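Local coordinates for SxtG (Microseira wollei, PDB 6U1R), which acts as an amidinotransferase in the saxitoxin biosynthetic pathway, probably passing the amidino group through a covalent enzyme intermediate, at residues A[212-217]-A[240-245]; A[225-230]-A[290-295]. All coordinates share one frame; numbering follows the deposited sequence. Where two conformers were deposited one is given.

Contact 1 (A[212-217]-A[240-245]); sequences PTFDAA and EWLQRH
Phe214 pushes the far end of its ring toward two neighbouring side chains of helix 236-245, Trp241 and Leu242, and so shows how one loop residue can enter the notch between successive side chains of a helix. Its CE2 reaches CE3 on the six-membered part of the Trp241 indole at 3.8 Å. The indole atom lies close to the phenyl plane, at the ring's edge, while the phenyl meets the indole obliquely. At the tip of the same ring, CZ rests against the CD1 methyl of Leu242, 4.3 Å away. The chi1 of Phe214, 68°, places CG between the backbone N and the carbonyl carbon, from where the ring projects toward the helix. Pro212 adds a second, shallower bump: its CB approaches the CB of Trp241 at 4.3 Å, near the root of the indole. Leu140 of strand 139-142 touches both Phe214 and Leu242. In the amidinotransferase family the core is the pentein alpha/beta-propeller, and this loop carries Asp215, a predicted active-site residue next in sequence to Phe214; its OD2 is hydrogen-bonded to His264, another predicted one. Trp241 is fixed from other directions too. One turn further along, the CB of His245 sits 3.8 Å above the indole plane, offset toward the rim, and in return CH2 of Trp241 lies over a face of the imidazole. The indole NE1 donates to the backbone O of Trp177 in the second subunit, a tryptophan that also packs on Pro212.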
ATOM      1  N   PRO A 212      -0.008  -9.043   7.510  1.00 12.86           N
ATOM      2  CA  PRO A 212      -0.547  -7.861   8.212  1.00 12.94           C
ATOM      3  C   PRO A 212      -1.886  -7.415   7.637  1.00 12.97           C
ATOM      4  O   PRO A 212      -1.977  -7.116   6.444  1.00 12.10           O
ATOM      5  CB  PRO A 212       0.528  -6.791   7.986  1.00 14.09           C
ATOM      6  CG  PRO A 212       1.751  -7.499   7.560  1.00 15.31           C
ATOM      7  CD  PRO A 212       1.330  -8.796   6.939  1.00 14.00           C
ATOM      8  N   THR A 213      -2.914  -7.320   8.495  1.00 12.05           N
ATOM      9  CA  THR A 213      -4.194  -6.720   8.125  1.00 11.39           C
ATOM     10  C   THR A 213      -4.711  -5.863   9.273  1.00 13.04           C
ATOM     11  O   THR A 213      -4.550  -6.204  10.457  1.00 11.66           O
ATOM     12  CB  THR A 213      -5.294  -7.756   7.732  1.00 11.90           C
ATOM     13  OG1 THR A 213      -5.553  -8.677   8.804  1.00 15.20           O
ATOM     14  CG2 THR A 213      -4.901  -8.525   6.489  1.00 13.07           C
ATOM     15  N   PHE A 214      -5.304  -4.730   8.913  1.00 12.63           N
ATOM     16  CA  PHE A 214      -6.088  -3.961   9.872  1.00 11.86           C
ATOM     17  C   PHE A 214      -7.067  -3.062   9.131  1.00 13.84           C
ATOM     18  O   PHE A 214      -6.846  -2.686   7.972  1.00 12.68           O
ATOM     19  CB  PHE A 214      -5.198  -3.126  10.823  1.00 11.77           C
ATOM     20  CG  PHE A 214      -4.444  -1.985  10.170  1.00 13.05           C
ATOM     21  CD1 PHE A 214      -5.060  -0.752   9.973  1.00 12.32           C
ATOM     22  CD2 PHE A 214      -3.115  -2.130   9.790  1.00 13.41           C
ATOM     23  CE1 PHE A 214      -4.373   0.294   9.402  1.00 14.12           C
ATOM     24  CE2 PHE A 214      -2.412  -1.069   9.219  1.00 14.05           C
ATOM     25  CZ  PHE A 214      -3.036   0.138   9.026  1.00 14.40           C
ATOM     26  N   ASP A 215      -8.168  -2.756   9.817  1.00 12.37           N
ATOM     27  CA  ASP A 215      -9.082  -1.692   9.431  1.00 12.41           C
ATOM     28  C   ASP A 215      -8.750  -0.453  10.255  1.00 13.42           C
ATOM     29  O   ASP A 215      -8.484  -0.545  11.463  1.00 11.06           O
ATOM     30  CB  ASP A 215     -10.541  -2.073   9.700  1.00 12.22           C
ATOM     31  CG  ASP A 215     -11.130  -3.008   8.650  1.00 13.44           C
ATOM     32  OD1 ASP A 215     -10.365  -3.648   7.904  1.00 12.29           O
ATOM     33  OD2 ASP A 215     -12.373  -3.102   8.589  1.00 14.39           O
ATOM     34  N   ALA A 216      -8.816   0.714   9.620  1.00 12.52           N
ATOM     35  CA  ALA A 216      -8.439   1.929  10.331  1.00 12.52           C
ATOM     36  C   ALA A 216      -9.372   2.193  11.504  1.00 13.01           C
ATOM     37  O   ALA A 216      -8.960   2.771  12.517  1.00 13.22           O
ATOM     38  CB  ALA A 216      -8.434   3.107   9.356  1.00 13.15           C
ATOM     39  N   ALA A 217     -10.622   1.765  11.399  1.00 11.50           N
ATOM     40  CA  ALA A 217     -11.591   2.054  12.449  1.00 12.45           C
ATOM     41  C   ALA A 217     -11.450   1.144  13.663  1.00 11.84           C
ATOM     42  O   ALA A 217     -12.226   1.299  14.620  1.00 12.28           O
ATOM     43  CB  ALA A 217     -13.005   1.956  11.885  1.00 13.16           C
ATOM     44  N   GLU A 240       1.408  -4.411  14.644  1.00 14.25           N
ATOM     45  CA  GLU A 240       2.865  -4.271  14.628  0.55 15.50           C
ATOM     46  C   GLU A 240       3.322  -3.427  13.446  1.00 16.12           C
ATOM     47  O   GLU A 240       4.246  -2.602  13.566  1.00 14.50           O
ATOM     48  CB  GLU A 240       3.536  -5.656  14.577  0.55 16.64           C
ATOM     49  CG  GLU A 240       5.061  -5.621  14.769  0.55 18.11           C
ATOM     50  CD  GLU A 240       5.775  -6.957  14.536  0.55 20.32           C
ATOM     51  OE1 GLU A 240       5.150  -7.942  14.072  0.55 18.50           O
ATOM     52  OE2 GLU A 240       6.992  -7.014  14.814  0.55 21.19           O
ATOM     53  N   TRP A 241       2.671  -3.607  12.289  1.00 14.43           N
ATOM     54  CA  TRP A 241       3.000  -2.803  11.121  1.00 14.53           C
ATOM     55  C   TRP A 241       2.732  -1.329  11.396  1.00 14.60           C
ATOM     56  O   TRP A 241       3.568  -0.462  11.092  1.00 14.23           O
ATOM     57  CB  TRP A 241       2.217  -3.265   9.877  1.00 14.10           C
ATOM     58  CG  TRP A 241       2.689  -2.508   8.681  1.00 14.60           C
ATOM     59  CD1 TRP A 241       3.674  -2.893   7.804  1.00 13.61           C
ATOM     60  CD2 TRP A 241       2.253  -1.203   8.250  1.00 14.00           C
ATOM     61  NE1 TRP A 241       3.882  -1.900   6.864  1.00 15.33           N
ATOM     62  CE2 TRP A 241       3.023  -0.857   7.116  1.00 14.99           C
ATOM     63  CE3 TRP A 241       1.286  -0.295   8.718  1.00 12.90           C
ATOM     64  CZ2 TRP A 241       2.851   0.361   6.440  1.00 14.98           C
ATOM     65  CZ3 TRP A 241       1.125   0.912   8.050  1.00 13.70           C
ATOM     66  CH2 TRP A 241       1.905   1.227   6.921  1.00 13.61           C
ATOM     67  N   LEU A 242       1.571  -1.016  11.976  1.00 13.21           N
ATOM     68  CA  LEU A 242       1.254   0.393  12.212  1.00 13.59           C
ATOM     69  C   LEU A 242       2.171   0.989  13.268  1.00 13.96           C
ATOM     70  O   LEU A 242       2.589   2.148  13.150  1.00 15.65           O
ATOM     71  CB  LEU A 242      -0.201   0.555  12.622  1.00 13.73           C
ATOM     72  CG  LEU A 242      -0.703   1.997  12.793  1.00 13.43           C
ATOM     73  CD1 LEU A 242      -0.618   2.745  11.466  1.00 16.13           C
ATOM     74  CD2 LEU A 242      -2.122   1.981  13.336  1.00 16.72           C
ATOM     75  N   GLN A 243       2.503   0.222  14.312  1.00 14.36           N
ATOM     76  CA  GLN A 243       3.421   0.756  15.314  0.61 16.98           C
ATOM     77  C   GLN A 243       4.787   1.040  14.703  1.00 16.92           C
ATOM     78  O   GLN A 243       5.395   2.072  15.007  1.00 17.35           O
ATOM     79  CB  GLN A 243       3.550  -0.191  16.511  0.61 16.06           C
ATOM     80  CG  GLN A 243       4.534   0.303  17.616  0.61 16.16           C
ATOM     81  CD  GLN A 243       4.132   1.635  18.274  0.61 17.50           C
ATOM     82  OE1 GLN A 243       3.520   1.648  19.359  0.61 13.81           O
ATOM     83  NE2 GLN A 243       4.511   2.761  17.639  0.61 16.76           N
ATOM     84  N   ARG A 244       5.271   0.173  13.814  1.00 15.79           N
ATOM     85  CA  ARG A 244       6.570   0.450  13.207  1.00 17.24           C
ATOM     86  C   ARG A 244       6.497   1.657  12.283  1.00 17.66           C
ATOM     87  O   ARG A 244       7.408   2.493  12.270  1.00 19.35           O
ATOM     88  CB  ARG A 244       7.095  -0.746  12.431  1.00 18.26           C
ATOM     89  CG  ARG A 244       8.448  -0.382  11.762  1.00 20.62           C
ATOM     90  CD  ARG A 244       9.325  -1.551  11.486  1.00 20.85           C
ATOM     91  NE  ARG A 244       9.457  -2.427  12.648  1.00 22.71           N
ATOM     92  CZ  ARG A 244       9.599  -3.743  12.569  1.00 23.74           C
ATOM     93  NH1 ARG A 244       9.640  -4.345  11.383  1.00 20.60           N
ATOM     94  NH2 ARG A 244       9.696  -4.464  13.686  1.00 26.86           N
ATOM     95  N   HIS A 245       5.432   1.755  11.487  1.00 16.59           N
ATOM     96  CA  HIS A 245       5.291   2.892  10.585  1.00 15.96           C
ATOM     97  C   HIS A 245       5.276   4.214  11.343  1.00 17.98           C
ATOM     98  O   HIS A 245       5.822   5.222  10.853  1.00 16.81           O
ATOM     99  CB  HIS A 245       4.017   2.731   9.755  1.00 15.43           C
ATOM    100  CG  HIS A 245       3.879   3.753   8.676  1.00 15.83           C
ATOM    101  ND1 HIS A 245       4.675   3.756   7.548  1.00 16.88           N
ATOM    102  CD2 HIS A 245       3.050   4.816   8.559  1.00 17.52           C
ATOM    103  CE1 HIS A 245       4.330   4.775   6.778  1.00 18.90           C
ATOM    104  NE2 HIS A 245       3.344   5.430   7.364  1.00 18.30           N
TER

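Contact 2 (A[225-230]-A[290-295]); sequences DIFGQK and PKILKS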
ATOM      1  N   ASP A 225      -0.604   9.229  21.509  1.00 15.40           N
ATOM      2  CA  ASP A 225      -1.078   7.931  21.971  1.00 15.42           C
ATOM      3  C   ASP A 225      -2.317   7.548  21.176  1.00 14.81           C
ATOM      4  O   ASP A 225      -3.266   8.338  21.079  1.00 14.76           O
ATOM      5  CB  ASP A 225      -1.364   7.963  23.473  1.00 17.08           C
ATOM      6  CG  ASP A 225      -0.123   8.248  24.266  1.00 18.79           C
ATOM      7  OD1 ASP A 225       0.691   7.317  24.419  1.00 18.15           O
ATOM      8  OD2 ASP A 225       0.060   9.412  24.694  1.00 20.99           O
ATOM      9  N   ILE A 226      -2.285   6.343  20.597  1.00 15.39           N
ATOM     10  CA  ILE A 226      -3.356   5.781  19.781  1.00 13.15           C
ATOM     11  C   ILE A 226      -3.801   4.468  20.430  1.00 13.70           C
ATOM     12  O   ILE A 226      -2.967   3.689  20.908  1.00 15.77           O
ATOM     13  CB  ILE A 226      -2.866   5.560  18.330  1.00 15.18           C
ATOM     14  CG1 ILE A 226      -2.556   6.900  17.652  1.00 14.20           C
ATOM     15  CG2 ILE A 226      -3.893   4.777  17.497  1.00 14.45           C
ATOM     16  CD1 ILE A 226      -1.734   6.776  16.390  1.00 16.45           C
ATOM     17  N   PHE A 227      -5.102   4.238  20.484  1.00 13.52           N
ATOM     18  CA  PHE A 227      -5.654   3.024  21.084  1.00 13.56           C
ATOM     19  C   PHE A 227      -6.257   2.148  19.998  1.00 14.48           C
ATOM     20  O   PHE A 227      -6.995   2.643  19.144  1.00 13.43           O
ATOM     21  CB  PHE A 227      -6.693   3.378  22.140  1.00 15.23           C
ATOM     22  CG  PHE A 227      -6.112   4.140  23.283  1.00 16.46           C
ATOM     23  CD1 PHE A 227      -5.571   3.470  24.366  1.00 16.89           C
ATOM     24  CD2 PHE A 227      -6.029   5.515  23.243  1.00 17.51           C
ATOM     25  CE1 PHE A 227      -4.997   4.156  25.406  1.00 17.84           C
ATOM     26  CE2 PHE A 227      -5.443   6.210  24.295  1.00 18.63           C
ATOM     27  CZ  PHE A 227      -4.927   5.517  25.371  1.00 18.30           C
ATOM     28  N   GLY A 228      -5.937   0.852  20.030  1.00 14.64           N
ATOM     29  CA  GLY A 228      -6.482  -0.088  19.069  1.00 14.42           C
ATOM     30  C   GLY A 228      -6.920  -1.367  19.756  1.00 14.33           C
ATOM     31  O   GLY A 228      -6.740  -1.539  20.966  1.00 15.58           O
ATOM     32  N   GLN A 229      -7.504  -2.256  18.962  1.00 14.32           N
ATOM     33  CA  GLN A 229      -7.862  -3.591  19.421  1.00 13.78           C
ATOM     34  C   GLN A 229      -7.611  -4.590  18.298  1.00 14.37           C
ATOM     35  O   GLN A 229      -7.704  -4.252  17.120  1.00 14.01           O
ATOM     36  CB  GLN A 229      -9.342  -3.673  19.838  1.00 14.69           C
ATOM     37  CG  GLN A 229     -10.283  -3.313  18.680  1.00 14.01           C
ATOM     38  CD  GLN A 229     -11.758  -3.516  18.972  1.00 15.42           C
ATOM     39  OE1 GLN A 229     -12.171  -3.670  20.127  1.00 16.44           O
ATOM     40  NE2 GLN A 229     -12.576  -3.510  17.908  1.00 14.72           N
ATOM     41  N   LYS A 230      -7.316  -5.831  18.681  1.00 15.33           N
ATOM     42  CA  LYS A 230      -7.498  -6.960  17.774  1.00 14.41           C
ATOM     43  C   LYS A 230      -8.992  -7.191  17.533  1.00 12.51           C
ATOM     44  O   LYS A 230      -9.827  -6.869  18.375  1.00 13.93           O
ATOM     45  CB  LYS A 230      -6.853  -8.218  18.365  1.00 14.84           C
ATOM     46  CG  LYS A 230      -5.312  -8.146  18.477  1.00 16.81           C
ATOM     47  CD  LYS A 230      -4.703  -9.447  19.023  1.00 20.44           C
ATOM     48  CE  LYS A 230      -4.564 -10.483  17.919  1.00 19.86           C
ATOM     49  NZ  LYS A 230      -3.979 -11.733  18.444  1.00 20.52           N
ATOM     50  N   PRO A 290      -5.561  -0.167  29.686  1.00 24.86           N
ATOM     51  CA  PRO A 290      -4.167   0.287  29.795  1.00 27.13           C
ATOM     52  C   PRO A 290      -4.007   1.321  30.902  1.00 24.13           C
ATOM     53  O   PRO A 290      -4.861   2.185  31.095  1.00 22.00           O
ATOM     54  CB  PRO A 290      -3.880   0.880  28.416  1.00 25.45           C
ATOM     55  CG  PRO A 290      -4.806   0.138  27.497  1.00 26.12           C
ATOM     56  CD  PRO A 290      -6.059  -0.100  28.299  1.00 24.74           C
ATOM     57  N   LYS A 291      -2.902   1.227  31.645  1.00 26.65           N
ATOM     58  CA  LYS A 291      -2.747   2.075  32.821  1.00 26.81           C
ATOM     59  C   LYS A 291      -2.604   3.550  32.462  1.00 25.25           C
ATOM     60  O   LYS A 291      -2.914   4.408  33.295  1.00 23.88           O
ATOM     61  CB  LYS A 291      -1.539   1.610  33.636  1.00 33.99           C
ATOM     62  CG  LYS A 291      -1.633   0.142  34.042  1.00 44.11           C
ATOM     63  CD  LYS A 291      -1.148  -0.077  35.469  1.00 58.16           C
ATOM     64  CE  LYS A 291      -1.517  -1.465  35.968  1.00 58.04           C
ATOM     65  NZ  LYS A 291      -1.167  -1.647  37.407  1.00 68.81           N
ATOM     66  N   ILE A 292      -2.156   3.865  31.244  1.00 22.69           N
ATOM     67  CA  ILE A 292      -2.011   5.261  30.830  1.00 21.94           C
ATOM     68  C   ILE A 292      -3.328   6.017  30.978  1.00 22.88           C
ATOM     69  O   ILE A 292      -3.344   7.229  31.243  1.00 20.80           O
ATOM     70  CB  ILE A 292      -1.474   5.302  29.384  1.00 22.32           C
ATOM     71  CG1 ILE A 292      -1.207   6.742  28.940  1.00 23.93           C
ATOM     72  CG2 ILE A 292      -2.451   4.573  28.426  1.00 23.48           C
ATOM     73  CD1 ILE A 292      -0.707   6.848  27.486  1.00 24.57           C
ATOM     74  N   LEU A 293      -4.452   5.321  30.842  1.00 22.14           N
ATOM     75  CA  LEU A 293      -5.741   5.989  30.955  1.00 22.78           C
ATOM     76  C   LEU A 293      -6.077   6.434  32.375  1.00 22.60           C
ATOM     77  O   LEU A 293      -7.070   7.144  32.550  1.00 24.37           O
ATOM     78  CB  LEU A 293      -6.827   5.066  30.413  1.00 23.40           C
ATOM     79  CG  LEU A 293      -6.788   4.942  28.886  1.00 20.11           C
ATOM     80  CD1 LEU A 293      -7.526   3.701  28.419  1.00 23.23           C
ATOM     81  CD2 LEU A 293      -7.406   6.153  28.257  1.00 22.96           C
ATOM     82  N   LYS A 294      -5.256   6.102  33.382  1.00 24.56           N
ATOM     83  CA  LYS A 294      -5.595   6.434  34.763  1.00 26.72           C
ATOM     84  C   LYS A 294      -5.717   7.935  34.998  1.00 24.04           C
ATOM     85  O   LYS A 294      -6.452   8.352  35.896  1.00 25.76           O
ATOM     86  CB  LYS A 294      -4.555   5.850  35.728  1.00 28.46           C
ATOM     87  CG  LYS A 294      -4.606   4.336  35.871  1.00 38.41           C
ATOM     88  CD  LYS A 294      -5.949   3.867  36.421  1.00 43.62           C
ATOM     89  CE  LYS A 294      -5.911   2.390  36.803  1.00 53.09           C
ATOM     90  NZ  LYS A 294      -7.162   1.967  37.494  1.00 58.12           N
ATOM     91  N   SER A 295      -5.009   8.760  34.228  1.00 22.27           N
ATOM     92  CA  SER A 295      -5.086  10.207  34.400  1.00 22.51           C
ATOM     93  C   SER A 295      -6.340  10.833  33.789  1.00 22.68           C
ATOM     94  O   SER A 295      -6.607  12.022  34.036  1.00 19.92           O
ATOM     95  CB  SER A 295      -3.850  10.859  33.784  1.00 24.09           C
ATOM     96  OG  SER A 295      -3.825  10.619  32.399  1.00 21.87           O
TER
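A short 3-10 turn, 291-295, faces strand 225-229 at side-chain distance, the CA atoms of Asp225 and Ile292 lying 9.3 Å apart, as do those of Phe227 and Pro290. Asp225 and Phe227, alternate residues of the strand, both point across the gap, and Ile292 spans the two with its branches. Its CG1 stands anti to the backbone N (chi1 -176°), and the extended arm carries CD1 to within 3.4 Å of the Asp225 carboxylate oxygen OD1. The other branch, CG2, touches Phe227 at the ring edge, 4.0 Å from CE1. Leu293 comes from the direction opposite to Phe227 and brings its isopropyl fork against the end of the ring, CD1 near CE1 and CD2 3.9 Å from CZ. Phe383, the last residue of the chain, touches Asp225, Ile292 and Leu293. Contact 2 thereby seats the turn on the mixed sheet, beside His253 of strand 251-255. Asp225 OD1 is engaged by that strand, in a salt bridge with Arg251 NE and a hydrogen bond with His253 NE2. With the turn itself Asp225 makes only van der Waals contact, and the Ile292 methyl beside a buried, engaged carboxylate probably strengthens those pairings by keeping water away.

In the fold
Along the chain the segments alternate: 212-217, 225-230, 240-245, then 290-295. The centres of contacts 1 and 2 are 16 Å apart, and their nearest atoms come to about 5 Å without touching. What joins them is a beta-alpha-beta crossover, in which strand 225-229 leads through helix 236-245 to the parallel neighbouring strand 251-255. The sheet containing these strands separates the contacts: the helix of contact 1 lies on one side of strand 225-229, and the 3-10 turn of contact 2 on the other. Contact 1 carries a predicted active-site residue and reaches the second subunit, whereas contact 2 lies away from both, near the chain's C-terminus.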